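Local coordinates for bifunctional GH43-CE protein (Bacteroides eggerthii, PDB 6MLY) that probably acts as a xylan-degrading glycoside hydrolase of family 43, joined in one chain to a carbohydrate esterase, at residues Q245-A250 against L266-G271; A592-Q597 against V653-N658. All blocks are in the same frame, centred on the assembly; numbering follows the deposited sequence.

Interaction 1: Q245-A250 against L266-G271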
ATOM      1  N   GLN A 245      16.827  24.019  -8.324  1.00101.02           N
ATOM      2  CA  GLN A 245      15.503  23.885  -8.921  1.00100.99           C
ATOM      3  C   GLN A 245      15.424  22.547  -9.669  1.00102.17           C
ATOM      4  O   GLN A 245      15.420  22.502 -10.900  1.00103.36           O
ATOM      5  CB  GLN A 245      15.239  25.086  -9.828  1.00103.16           C
ATOM      6  CG  GLN A 245      13.819  25.146 -10.368  1.00103.08           C
ATOM      7  CD  GLN A 245      13.474  26.524 -10.878  1.00104.37           C
ATOM      8  OE1 GLN A 245      13.390  27.486 -10.116  1.00103.76           O
ATOM      9  NE2 GLN A 245      13.264  26.625 -12.180  1.00105.64           N
ATOM     10  N   ASP A 246      15.335  21.461  -8.892  1.00100.41           N
ATOM     11  CA  ASP A 246      15.530  20.102  -9.378  1.00100.31           C
ATOM     12  C   ASP A 246      14.575  19.181  -8.615  1.00 97.81           C
ATOM     13  O   ASP A 246      14.828  18.857  -7.456  1.00 96.45           O
ATOM     14  CB  ASP A 246      17.003  19.707  -9.217  1.00101.03           C
ATOM     15  CG  ASP A 246      17.341  18.248  -9.482  1.00101.64           C
ATOM     16  OD1 ASP A 246      16.557  17.581 -10.181  1.00101.90           O
ATOM     17  OD2 ASP A 246      18.400  17.795  -8.989  1.00 99.10           O
ATOM     18  N   ARG A 247      13.471  18.807  -9.279  1.00 98.17           N
ATOM     19  CA  ARG A 247      12.453  17.866  -8.770  1.00 95.26           C
ATOM     20  C   ARG A 247      11.796  18.414  -7.488  1.00 92.14           C
ATOM     21  O   ARG A 247      11.338  17.631  -6.644  1.00 92.24           O
ATOM     22  CB  ARG A 247      13.074  16.480  -8.553  1.00 94.15           C
ATOM     23  CG  ARG A 247      13.415  15.745  -9.840  1.00 95.38           C
ATOM     24  CD  ARG A 247      14.229  14.491  -9.584  1.00 95.28           C
ATOM     25  NE  ARG A 247      15.633  14.785  -9.338  1.00 96.09           N
ATOM     26  CZ  ARG A 247      16.561  13.865  -9.102  1.00 96.84           C
ATOM     27  NH1 ARG A 247      16.232  12.585  -9.071  1.00 96.78           N
ATOM     28  NH2 ARG A 247      17.814  14.226  -8.896  1.00 97.23           N
ATOM     29  N   GLY A 248      11.731  19.750  -7.359  1.00 90.78           N
ATOM     30  CA  GLY A 248      11.140  20.435  -6.194  1.00 89.30           C
ATOM     31  C   GLY A 248      11.772  20.024  -4.864  1.00 87.92           C
ATOM     32  O   GLY A 248      11.132  20.156  -3.792  1.00 86.74           O
ATOM     33  N   ILE A 249      13.033  19.552  -4.931  1.00 87.22           N
ATOM     34  CA  ILE A 249      13.833  19.161  -3.760  1.00 85.40           C
ATOM     35  C   ILE A 249      14.312  20.445  -3.068  1.00 85.55           C
ATOM     36  O   ILE A 249      15.359  20.984  -3.416  1.00 86.96           O
ATOM     37  CB  ILE A 249      15.030  18.267  -4.159  1.00 86.31           C
ATOM     38  CG1 ILE A 249      14.592  16.999  -4.896  1.00 85.79           C
ATOM     39  CG2 ILE A 249      15.894  17.940  -2.942  1.00 85.61           C
ATOM     40  CD1 ILE A 249      15.700  16.340  -5.688  1.00 86.90           C
ATOM     41  N   ALA A 250      13.539  20.911  -2.083  1.00 84.22           N
ATOM     42  CA  ALA A 250      13.718  22.226  -1.500  1.00 84.38           C
ATOM     43  C   ALA A 250      13.625  22.155   0.026  1.00 83.33           C
ATOM     44  O   ALA A 250      13.236  21.126   0.593  1.00 81.86           O
ATOM     45  CB  ALA A 250      12.688  23.173  -2.061  1.00 85.76           C
ATOM     46  N   LEU A 266      18.360  18.874   2.193  1.00 80.14           N
ATOM     47  CA  LEU A 266      17.045  19.220   1.627  1.00 80.84           C
ATOM     48  C   LEU A 266      16.156  17.969   1.612  1.00 80.40           C
ATOM     49  O   LEU A 266      16.621  16.875   1.933  1.00 78.75           O
ATOM     50  CB  LEU A 266      17.231  19.740   0.197  1.00 82.04           C
ATOM     51  CG  LEU A 266      18.245  20.863  -0.004  1.00 83.36           C
ATOM     52  CD1 LEU A 266      18.650  20.962  -1.469  1.00 84.17           C
ATOM     53  CD2 LEU A 266      17.692  22.192   0.493  1.00 84.35           C
ATOM     54  N   PHE A 267      14.893  18.126   1.193  1.00 81.83           N
ATOM     55  CA  PHE A 267      13.978  16.983   1.060  1.00 82.46           C
ATOM     56  C   PHE A 267      13.042  17.150  -0.145  1.00 84.45           C
ATOM     57  O   PHE A 267      12.700  18.274  -0.537  1.00 85.60           O
ATOM     58  CB  PHE A 267      13.182  16.768   2.351  1.00 82.10           C
ATOM     59  CG  PHE A 267      12.130  17.807   2.658  1.00 82.69           C
ATOM     60  CD1 PHE A 267      10.883  17.764   2.050  1.00 83.30           C
ATOM     61  CD2 PHE A 267      12.374  18.809   3.584  1.00 83.06           C
ATOM     62  CE1 PHE A 267       9.915  18.714   2.343  1.00 84.06           C
ATOM     63  CE2 PHE A 267      11.405  19.758   3.875  1.00 83.46           C
ATOM     64  CZ  PHE A 267      10.178  19.711   3.256  1.00 84.05           C
ATOM     65  N   GLU A 268      12.626  16.000  -0.699  1.00 84.90           N
ATOM     66  CA  GLU A 268      11.658  15.872  -1.802  1.00 85.69           C
ATOM     67  C   GLU A 268      10.331  15.357  -1.233  1.00 84.78           C
ATOM     68  O   GLU A 268      10.315  14.742  -0.172  1.00 83.88           O
ATOM     69  CB  GLU A 268      12.190  14.890  -2.850  1.00 86.21           C
ATOM     70  CG  GLU A 268      11.531  15.004  -4.217  1.00 87.80           C
ATOM     71  CD  GLU A 268      11.734  13.802  -5.130  1.00 89.32           C
ATOM     72  OE1 GLU A 268      12.135  12.733  -4.619  1.00 88.94           O
ATOM     73  OE2 GLU A 268      11.481  13.931  -6.352  1.00 91.05           O
ATOM     74  N   ASP A 269       9.230  15.620  -1.944  1.00 86.64           N
ATOM     75  CA  ASP A 269       7.948  14.942  -1.703  1.00 85.52           C
ATOM     76  C   ASP A 269       7.874  13.713  -2.616  1.00 87.46           C
ATOM     77  O   ASP A 269       7.483  13.833  -3.777  1.00 91.54           O
ATOM     78  CB  ASP A 269       6.762  15.883  -1.941  1.00 84.84           C
ATOM     79  CG  ASP A 269       6.768  17.108  -1.043  1.00 85.08           C
ATOM     80  OD1 ASP A 269       7.424  17.052   0.012  1.00 84.33           O
ATOM     81  OD2 ASP A 269       6.123  18.112  -1.412  1.00 84.18           O
ATOM     82  N   CYS A 270       8.249  12.542  -2.080  1.00 87.42           N
ATOM     83  CA  CYS A 270       8.343  11.290  -2.857  1.00 87.81           C
ATOM     84  C   CYS A 270       7.073  10.451  -2.665  1.00 87.77           C
ATOM     85  O   CYS A 270       7.146   9.225  -2.601  1.00 90.87           O
ATOM     86  CB  CYS A 270       9.581  10.488  -2.458  1.00 86.06           C
ATOM     87  SG  CYS A 270      10.331   9.544  -3.818  1.00 90.39           S
ATOM     88  N   GLY A 271       5.914  11.117  -2.577  1.00 86.81           N
ATOM     89  CA  GLY A 271       4.610  10.445  -2.538  1.00 85.89           C
ATOM     90  C   GLY A 271       4.281   9.856  -1.172  1.00 83.57           C
ATOM     91  O   GLY A 271       4.390  10.539  -0.148  1.00 81.53           O
TER

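Interaction 2: A592-Q597 against V653-N658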
ATOM      1  N   ALA A 592     -18.316  -0.428 -23.087  1.00 81.96           N
ATOM      2  CA  ALA A 592     -18.297  -0.750 -24.518  1.00 82.27           C
ATOM      3  C   ALA A 592     -19.249  -1.922 -24.778  1.00 82.05           C
ATOM      4  O   ALA A 592     -19.863  -2.437 -23.847  1.00 82.43           O
ATOM      5  CB  ALA A 592     -16.885  -1.064 -24.955  1.00 81.90           C
ATOM      6  N   LYS A 593     -19.369  -2.325 -26.047  1.00 81.80           N
ATOM      7  CA  LYS A 593     -20.197  -3.467 -26.449  1.00 81.45           C
ATOM      8  C   LYS A 593     -19.311  -4.530 -27.111  1.00 79.48           C
ATOM      9  O   LYS A 593     -18.189  -4.241 -27.530  1.00 78.99           O
ATOM     10  CB  LYS A 593     -21.315  -3.015 -27.395  1.00 82.86           C
ATOM     11  CG  LYS A 593     -22.228  -1.915 -26.861  1.00 84.51           C
ATOM     12  CD  LYS A 593     -22.979  -2.280 -25.589  1.00 84.04           C
ATOM     13  CE  LYS A 593     -23.835  -1.151 -25.050  1.00 85.24           C
ATOM     14  NZ  LYS A 593     -24.532  -1.530 -23.797  1.00 84.39           N
ATOM     15  N   PHE A 594     -19.837  -5.759 -27.195  1.00 78.19           N
ATOM     16  CA  PHE A 594     -19.149  -6.900 -27.815  1.00 76.53           C
ATOM     17  C   PHE A 594     -18.761  -6.521 -29.243  1.00 77.19           C
ATOM     18  O   PHE A 594     -19.566  -5.939 -29.968  1.00 77.59           O
ATOM     19  CB  PHE A 594     -20.029  -8.154 -27.774  1.00 75.53           C
ATOM     20  CG  PHE A 594     -19.346  -9.421 -28.226  1.00 73.89           C
ATOM     21  CD1 PHE A 594     -19.442  -9.850 -29.541  1.00 74.06           C
ATOM     22  CD2 PHE A 594     -18.595 -10.177 -27.341  1.00 72.63           C
ATOM     23  CE1 PHE A 594     -18.798 -11.003 -29.960  1.00 73.33           C
ATOM     24  CE2 PHE A 594     -17.958 -11.335 -27.760  1.00 71.89           C
ATOM     25  CZ  PHE A 594     -18.061 -11.745 -29.069  1.00 72.30           C
ATOM     26  N   PRO A 595     -17.530  -6.846 -29.653  1.00 77.61           N
ATOM     27  CA  PRO A 595     -16.595  -7.721 -28.960  1.00 76.59           C
ATOM     28  C   PRO A 595     -15.515  -7.085 -28.067  1.00 76.69           C
ATOM     29  O   PRO A 595     -14.400  -7.599 -28.018  1.00 77.42           O
ATOM     30  CB  PRO A 595     -15.892  -8.357 -30.164  1.00 77.21           C
ATOM     31  CG  PRO A 595     -15.694  -7.179 -31.089  1.00 78.75           C
ATOM     32  CD  PRO A 595     -16.980  -6.394 -30.937  1.00 79.25           C
ATOM     33  N   ALA A 596     -15.844  -5.994 -27.364  1.00 76.21           N
ATOM     34  CA  ALA A 596     -14.921  -5.345 -26.413  1.00 75.90           C
ATOM     35  C   ALA A 596     -14.426  -6.347 -25.359  1.00 74.09           C
ATOM     36  O   ALA A 596     -13.239  -6.375 -25.030  1.00 73.97           O
ATOM     37  CB  ALA A 596     -15.608  -4.174 -25.757  1.00 76.63           C
ATOM     38  N   GLN A 597     -15.348  -7.182 -24.859  1.00 73.22           N
ATOM     39  CA  GLN A 597     -15.122  -8.043 -23.691  1.00 71.87           C
ATOM     40  C   GLN A 597     -14.096  -9.138 -24.019  1.00 71.25           C
ATOM     41  O   GLN A 597     -13.259  -9.468 -23.183  1.00 70.65           O
ATOM     42  CB  GLN A 597     -16.443  -8.646 -23.206  1.00 71.62           C
ATOM     43  CG  GLN A 597     -17.343  -7.658 -22.473  1.00 72.04           C
ATOM     44  CD  GLN A 597     -17.799  -6.502 -23.333  1.00 73.06           C
ATOM     45  OE1 GLN A 597     -17.944  -6.621 -24.548  1.00 73.62           O
ATOM     46  NE2 GLN A 597     -18.028  -5.361 -22.703  1.00 73.65           N
ATOM     47  N   VAL A 653     -17.096  -9.323 -36.850  1.00 79.42           N
ATOM     48  CA  VAL A 653     -16.697  -9.007 -35.478  1.00 79.01           C
ATOM     49  C   VAL A 653     -15.207  -9.330 -35.289  1.00 78.92           C
ATOM     50  O   VAL A 653     -14.808 -10.487 -35.330  1.00 78.63           O
ATOM     51  CB  VAL A 653     -17.577  -9.769 -34.466  1.00 78.15           C
ATOM     52  CG1 VAL A 653     -17.463 -11.278 -34.620  1.00 77.51           C
ATOM     53  CG2 VAL A 653     -17.282  -9.370 -33.033  1.00 77.62           C
ATOM     54  N   ASP A 654     -14.396  -8.287 -35.086  1.00 79.84           N
ATOM     55  CA  ASP A 654     -12.972  -8.410 -34.767  1.00 80.14           C
ATOM     56  C   ASP A 654     -12.835  -9.085 -33.393  1.00 78.88           C
ATOM     57  O   ASP A 654     -13.234  -8.518 -32.379  1.00 78.93           O
ATOM     58  CB  ASP A 654     -12.304  -7.029 -34.798  1.00 81.36           C
ATOM     59  CG  ASP A 654     -10.791  -7.021 -34.637  1.00 81.54           C
ATOM     60  OD1 ASP A 654     -10.246  -8.004 -34.087  1.00 80.14           O
ATOM     61  OD2 ASP A 654     -10.167  -6.022 -35.058  1.00 82.24           O
ATOM     62  N   LEU A 655     -12.249 -10.286 -33.364  1.00 77.87           N
ATOM     63  CA  LEU A 655     -12.242 -11.118 -32.156  1.00 76.58           C
ATOM     64  C   LEU A 655     -10.964 -10.922 -31.330  1.00 76.35           C
ATOM     65  O   LEU A 655     -10.977 -11.240 -30.144  1.00 74.26           O
ATOM     66  CB  LEU A 655     -12.418 -12.592 -32.538  1.00 76.34           C
ATOM     67  CG  LEU A 655     -13.864 -13.060 -32.695  1.00 76.30           C
ATOM     68  CD1 LEU A 655     -13.912 -14.517 -33.131  1.00 76.13           C
ATOM     69  CD2 LEU A 655     -14.653 -12.863 -31.408  1.00 75.65           C
ATOM     70  N   GLU A 656      -9.873 -10.432 -31.934  1.00 77.24           N
ATOM     71  CA  GLU A 656      -8.627 -10.259 -31.172  1.00 78.07           C
ATOM     72  C   GLU A 656      -8.504  -8.812 -30.670  1.00 79.29           C
ATOM     73  O   GLU A 656      -8.331  -8.598 -29.473  1.00 78.75           O
ATOM     74  CB  GLU A 656      -7.397 -10.706 -31.965  1.00 78.76           C
ATOM     75  CG  GLU A 656      -6.210 -10.976 -31.054  1.00 78.29           C
ATOM     76  CD  GLU A 656      -4.975 -11.583 -31.696  1.00 78.44           C
ATOM     77  OE1 GLU A 656      -4.870 -11.540 -32.940  1.00 79.23           O
ATOM     78  OE2 GLU A 656      -4.119 -12.094 -30.944  1.00 77.55           O
ATOM     79  N   GLY A 657      -8.573  -7.842 -31.591  1.00 81.49           N
ATOM     80  CA  GLY A 657      -8.635  -6.412 -31.260  1.00 83.28           C
ATOM     81  C   GLY A 657      -7.268  -5.748 -31.282  1.00 84.66           C
ATOM     82  O   GLY A 657      -6.284  -6.351 -31.710  1.00 86.73           O
ATOM     83  N   ASN A 658      -7.224  -4.492 -30.819  1.00 86.04           N
ATOM     84  CA  ASN A 658      -6.008  -3.675 -30.784  1.00 86.69           C
ATOM     85  C   ASN A 658      -5.929  -2.923 -29.453  1.00 85.53           C
ATOM     86  O   ASN A 658      -5.623  -1.733 -29.426  1.00 87.32           O
ATOM     87  CB  ASN A 658      -5.971  -2.654 -31.922  1.00 88.64           C
ATOM     88  CG  ASN A 658      -6.153  -3.286 -33.281  1.00 89.97           C
ATOM     89  OD1 ASN A 658      -5.421  -4.207 -33.638  1.00 90.41           O
ATOM     90  ND2 ASN A 658      -7.121  -2.798 -34.038  1.00 91.03           N
TER

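Interaction 1: Q245-A250 against L266-G271
Ile249 and Glu268 pack at an oblique angle where a loop meets the end of strand 262-269. Glu268 can be followed outward. Its CB lies 3.8 Å from CG1 of Ile249. Its CG is anti to the backbone N (chi1 -161°), and it meets the same Ile249 CG1 and, at 3.6 Å, the carbonyl O of Arg247. The chain is extended from there. OE2 ends 3.7 Å from CB of Arg247, while OE1 has a weak hydrogen bond to the hydroxyl of Tyr278. An alanine here would probably leave Arg247 CB and Ile249 CG1 less well covered and the Tyr278 hydroxyl without this partner.

The antiparallel sheet belongs to a blade of the five-bladed beta-propeller of glycoside hydrolase family 43. A type I' turn from Asp246 to Ile249 leads the chain into its edge strand. Ala250 and Phe267 then form an antiparallel hydrogen-bonded pair. Ala250 N donates to Phe267 O at 3.2 Å, and Phe267 N gives a weak bond to Ala250 O at 3.5 Å. That same Ala250 O sits 3.8 Å above the centre of the Phe267 ring. The Phe267 side chain is about 9 Å from that of Asp143, predicted to tune the catalytic acid. CG2 of Ile249 reaches CB of Leu266 at 3.9 Å, the two side chains crossing at about a right angle.

Interaction 2: A592-Q597 against V653-N658
Phe594 has CG anti to its backbone N (chi1 -173°), and Val653 has CG2 anti to its own (chi1 61°, measured to CG1). This turns CG2 of Val653 to the loop, where it meets both Phe594 and Pro595. It lies obliquely to the Phe594 ring, with CE1 at 3.8 Å. It also lies alongside the proline ring, 3.3 Å from Pro595 CG and 3.7 Å from Pro595 CD. The Pro595 and Val653 side chains run antiparallel as they pass.

The peptide bond before Pro595 is cis. The proline lies against the preceding aromatic residue, and its CB sits 3.8 Å above the centre of the Phe594 ring. Leu655 makes a looser contact, with CD2 at 4.3 Å from Phe594 CZ. The carbonyl O of Asp654 approaches the CB-CG side of the proline ring, 3.1 Å from Pro595 CG.

No hydrogen bond joins the two segments. Each has its own bonds instead. Ala596 N donates to Lys593 O at 2.9 Å. Asp654 OD1 accepts weak bonds from the backbone N of Glu656 and of Gly657, which probably help to shape the turn after the strand. Leu636 and Met711 also touch Phe594, and Leu655 touches Tyr720, a sodium ligand. Pro595 is the N-cap residue of helix 596-610, so the contact sets the start of that helix against the end of the short hairpin 645-648/651-654, within a domain of the alpha/beta-hydrolase fold.

Overall arrangement
The two contacts lie in different domains, with centres 44 Å apart and no touch between them. They share no helix or strand. Interaction 1 is partly buried. It joins a turn and the start of an edge strand to the neighbouring strand of one sheet in the family 43 domain, and its loop residues Arg247 and Gly248 stay exposed. Interaction 2 is a buried contact in the esterase domain, between a helix start and a hairpin end. The chemistry follows this difference. Segments 245-250 and 266-271 use backbone hydrogen bonds, backed by apolar packing and an acidic side chain. Segments 592-597 and 653-658 meet mainly through apolar side chains; Asp654, Lys593 and Glu656 bond within a segment or to other neighbours.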